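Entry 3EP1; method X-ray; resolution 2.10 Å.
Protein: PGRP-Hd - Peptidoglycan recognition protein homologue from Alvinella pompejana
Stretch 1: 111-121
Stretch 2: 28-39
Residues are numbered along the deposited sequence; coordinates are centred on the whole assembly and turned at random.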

# COMPACT_ATOMS: atom_id res chain seq x y z
N ILE A 111 -7.00 11.83 -7.40
CA ILE A 111 -5.90 11.10 -8.00
C ILE A 111 -6.32 10.67 -9.41
O ILE A 111 -7.39 10.09 -9.60
CB ILE A 111 -5.55 9.86 -7.15
CG1 ILE A 111 -4.85 10.30 -5.87
CG2 ILE A 111 -4.67 8.91 -7.94
CD1 ILE A 111 -3.51 10.94 -6.11
N GLY A 112 -5.49 10.98 -10.39
CA GLY A 112 -5.79 10.62 -11.75
C GLY A 112 -5.03 9.37 -12.12
O GLY A 112 -3.81 9.32 -11.99
N VAL A 113 -5.74 8.34 -12.55
CA VAL A 113 -5.12 7.09 -12.93
C VAL A 113 -5.45 6.78 -14.38
O VAL A 113 -6.61 6.73 -14.76
CB VAL A 113 -5.61 5.92 -12.06
CG1 VAL A 113 -4.91 4.64 -12.49
CG2 VAL A 113 -5.35 6.19 -10.59
N ALA A 114 -4.43 6.58 -15.19
CA ALA A 114 -4.63 6.25 -16.59
C ALA A 114 -4.46 4.75 -16.76
O ALA A 114 -3.54 4.17 -16.19
CB ALA A 114 -3.61 6.98 -17.46
N VAL A 115 -5.37 4.13 -17.52
CA VAL A 115 -5.28 2.70 -17.78
C VAL A 115 -4.84 2.57 -19.24
O VAL A 115 -5.51 3.05 -20.16
CB VAL A 115 -6.62 1.97 -17.51
CG1 VAL A 115 -6.92 2.02 -16.03
CG2 VAL A 115 -7.76 2.60 -18.31
N ILE A 116 -3.70 1.92 -19.44
CA ILE A 116 -3.11 1.78 -20.75
C ILE A 116 -3.80 0.83 -21.71
O ILE A 116 -3.65 -0.38 -21.62
CB ILE A 116 -1.62 1.41 -20.61
CG1 ILE A 116 -0.95 2.40 -19.64
CG2 ILE A 116 -0.95 1.46 -21.96
CD1 ILE A 116 0.52 2.14 -19.37
N GLY A 117 -4.54 1.40 -22.66
CA GLY A 117 -5.24 0.59 -23.64
C GLY A 117 -6.56 1.18 -24.08
O GLY A 117 -6.87 2.33 -23.77
N ASP A 118 -7.34 0.38 -24.81
CA ASP A 118 -8.67 0.77 -25.31
C ASP A 118 -9.65 -0.19 -24.69
O ASP A 118 -9.55 -1.41 -24.89
CB ASP A 118 -8.73 0.68 -26.85
CG ASP A 118 -10.19 0.70 -27.41
OD1 ASP A 118 -11.06 1.40 -26.84
OD2 ASP A 118 -10.44 0.01 -28.43
N PHE A 119 -10.59 0.35 -23.92
CA PHE A 119 -11.58 -0.46 -23.25
C PHE A 119 -12.98 -0.04 -23.67
O PHE A 119 -13.93 -0.11 -22.90
CB PHE A 119 -11.38 -0.32 -21.74
CG PHE A 119 -9.99 -0.70 -21.30
CD1 PHE A 119 -9.56 -2.03 -21.36
CD2 PHE A 119 -9.07 0.28 -20.93
CE1 PHE A 119 -8.24 -2.37 -21.08
CE2 PHE A 119 -7.75 -0.06 -20.64
CZ PHE A 119 -7.34 -1.39 -20.72
N GLY A 120 -13.09 0.38 -24.93
CA GLY A 120 -14.39 0.77 -25.44
C GLY A 120 -15.27 -0.45 -25.66
O GLY A 120 -16.48 -0.39 -25.46
N LYS A 121 -14.65 -1.56 -26.04
CA LYS A 121 -15.37 -2.80 -26.30
C LYS A 121 -14.98 -3.94 -25.37
O LYS A 121 -15.85 -4.71 -24.93
CB LYS A 121 -15.19 -3.22 -27.75
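Stretch 2, residues 28-39: EIFLWQTGPDTC

Stretch 2 lies alongside stretch 1 as a neighbouring parallel β-strand. Residues 28-33 are extended, with phi between -149° and -97° and psi between 121° and 145°, and they run with 111-115 at an angle of 28° between N-to-C directions (signed crossing angle -28°), the strand axes approaching to 4.5 Å. The register is one to one: Ile 111 pairs with Ile 29, Gly 112 with Phe 30, Val 113 with Leu 31, Ala 114 with Trp 32 and Val 115 with Gln 33, at CA-CA separations of 4.7 to 5.2 Å.

The hydrogen bonds confirm the parallel pattern, because Ile 111, Val 113 and Val 115 each bond through N and O to the two residues flanking their partner. Ile 111 N donates to Glu 28 O (3.0 Å) and Phe 30 N to Ile 111 O (2.9 Å). Val 113 N then binds Phe 30 O (3.0 Å) and Val 113 O accepts from Trp 32 N (3.0 Å); Val 115 N to Trp 32 O is the shortest of the ladder at 2.7 Å, followed by its last rung, Thr 34 N to Val 115 O, at 3.0 Å.

Shape differs between the two faces. On the face carrying Ile 111, Val 113 and Val 115, the branched side chains interlock with those of stretch 2: Val 113 CG2 meets Ile 29 CG2 at 3.9 Å, while Leu 31 extends CD2 to within 4.1 Å of Val 113 CB and 3.8 Å of Val 115 CG1, so that its methyl rests beside the gap between the two valines. On the other face stretch 1 offers little relief, Gly 112 having no side chain and Ala 114 a single methyl, beside the bulky Phe 30 and Trp 32.

Past residue 33 of stretch 2, the regular ladder gives way to a mixture of side-chain and backbone bonds. Gly 117 N donates to Thr 34 OG1 (3.0 Å), and Thr 34 OG1 in turn donates to Thr 38 OG1 (2.7 Å). A weak bond from Gly 35 N to Gly 117 O (2.9 Å, 127° at the hydrogen) adds a further tie. Both glycines adopt positive phi, 146° for Gly 117 and 98° for Gly 35, where a CB would jam against the preceding carbonyl oxygen.

The end of Gln 33 comes nearer stretch 1 than its CA-to-CB direction suggests, with chi1 at 79° (p), so that OE1 accepts from Phe 119 N at 2.9 Å and 170°. Gln 33 CB lies 4.2 Å from Phe 119 CD2, at the ring edge and near its plane. Pro 36 forms a bump against Asp 118, with Asp 118 CB 3.1 Å from Pro 36 CA and 3.4 Å from Pro 36 CB. Thr 38 CG2 lies 4.1 Å from Ile 116 CG2. Together the stretches bury 734 Å², summed over both sides.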

# COMPACT_ATOMS: atom_id res chain seq x y z
N GLU A 28 -11.28 11.25 -4.21
CA GLU A 28 -11.80 10.63 -5.43
C GLU A 28 -10.74 10.25 -6.46
O GLU A 28 -9.73 10.93 -6.63
CB GLU A 28 -12.89 11.50 -6.06
CG GLU A 28 -12.50 12.93 -6.38
CD GLU A 28 -13.72 13.82 -6.57
OE1 GLU A 28 -13.56 15.02 -6.87
OE2 GLU A 28 -14.84 13.30 -6.41
N ILE A 29 -10.97 9.13 -7.14
CA ILE A 29 -10.05 8.63 -8.15
C ILE A 29 -10.69 8.72 -9.53
O ILE A 29 -11.75 8.14 -9.78
CB ILE A 29 -9.67 7.15 -7.90
CG1 ILE A 29 -8.88 7.00 -6.60
CG2 ILE A 29 -8.86 6.62 -9.06
CD1 ILE A 29 -9.66 7.22 -5.33
N PHE A 30 -10.06 9.45 -10.44
CA PHE A 30 -10.58 9.60 -11.79
C PHE A 30 -9.90 8.64 -12.75
O PHE A 30 -8.68 8.67 -12.89
CB PHE A 30 -10.42 11.04 -12.28
CG PHE A 30 -11.30 12.02 -11.56
CD1 PHE A 30 -12.69 11.93 -11.68
CD2 PHE A 30 -10.75 13.00 -10.75
CE1 PHE A 30 -13.52 12.81 -10.98
CE2 PHE A 30 -11.58 13.89 -10.04
CZ PHE A 30 -12.96 13.78 -10.16
N LEU A 31 -10.69 7.80 -13.42
CA LEU A 31 -10.17 6.82 -14.36
C LEU A 31 -10.23 7.26 -15.82
O LEU A 31 -11.29 7.62 -16.33
CB LEU A 31 -10.91 5.49 -14.21
CG LEU A 31 -10.37 4.45 -13.22
CD1 LEU A 31 -11.22 3.19 -13.30
CD2 LEU A 31 -8.93 4.11 -13.55
N TRP A 32 -9.08 7.22 -16.48
CA TRP A 32 -8.97 7.60 -17.89
C TRP A 32 -8.21 6.53 -18.63
O TRP A 32 -7.24 5.99 -18.11
CB TRP A 32 -8.20 8.90 -18.05
CG TRP A 32 -8.89 10.10 -17.56
CD1 TRP A 32 -8.97 10.53 -16.27
CD2 TRP A 32 -9.59 11.06 -18.35
NE1 TRP A 32 -9.68 11.71 -16.21
CE2 TRP A 32 -10.07 12.06 -17.47
CE3 TRP A 32 -9.85 11.18 -19.73
CZ2 TRP A 32 -10.80 13.16 -17.92
CZ3 TRP A 32 -10.58 12.28 -20.17
CH2 TRP A 32 -11.05 13.26 -19.27
N GLN A 33 -8.64 6.24 -19.85
CA GLN A 33 -7.96 5.24 -20.67
C GLN A 33 -7.05 6.01 -21.63
O GLN A 33 -7.41 7.11 -22.06
CB GLN A 33 -8.98 4.45 -21.48
CG GLN A 33 -9.49 5.18 -22.71
CD GLN A 33 -10.54 4.41 -23.47
OE1 GLN A 33 -10.36 3.23 -23.78
NE2 GLN A 33 -11.64 5.07 -23.79
N THR A 34 -5.89 5.45 -21.95
CA THR A 34 -4.99 6.13 -22.88
C THR A 34 -5.55 6.02 -24.30
O THR A 34 -5.13 6.75 -25.21
CB THR A 34 -3.55 5.58 -22.80
OG1 THR A 34 -3.53 4.18 -23.04
CG2 THR A 34 -2.98 5.87 -21.41
N GLY A 35 -6.49 5.11 -24.49
CA GLY A 35 -7.14 4.98 -25.79
C GLY A 35 -6.67 3.91 -26.75
O GLY A 35 -5.59 3.33 -26.60
N PRO A 36 -7.50 3.61 -27.75
CA PRO A 36 -7.19 2.60 -28.77
C PRO A 36 -5.97 3.05 -29.56
O PRO A 36 -5.19 2.23 -30.04
CB PRO A 36 -8.46 2.56 -29.61
CG PRO A 36 -8.94 3.99 -29.54
CD PRO A 36 -8.78 4.28 -28.06
N ASP A 37 -5.81 4.36 -29.68
CA ASP A 37 -4.67 4.94 -30.40
C ASP A 37 -3.39 5.02 -29.55
O ASP A 37 -2.53 5.85 -29.81
CB ASP A 37 -5.04 6.34 -30.90
N THR A 38 -3.27 4.16 -28.55
CA THR A 38 -2.07 4.18 -27.72
C THR A 38 -0.84 3.69 -28.50
O THR A 38 0.24 4.26 -28.37
CB THR A 38 -2.23 3.29 -26.46
OG1 THR A 38 -3.33 3.76 -25.68
CG2 THR A 38 -0.97 3.34 -25.61
N CYS A 39 -1.01 2.65 -29.31
CA CYS A 39 0.13 2.13 -30.07
C CYS A 39 0.73 3.14 -31.05
O CYS A 39 1.70 2.83 -31.75
CB CYS A 39 -0.27 0.85 -30.81
SG CYS A 39 -0.39 -0.65 -29.76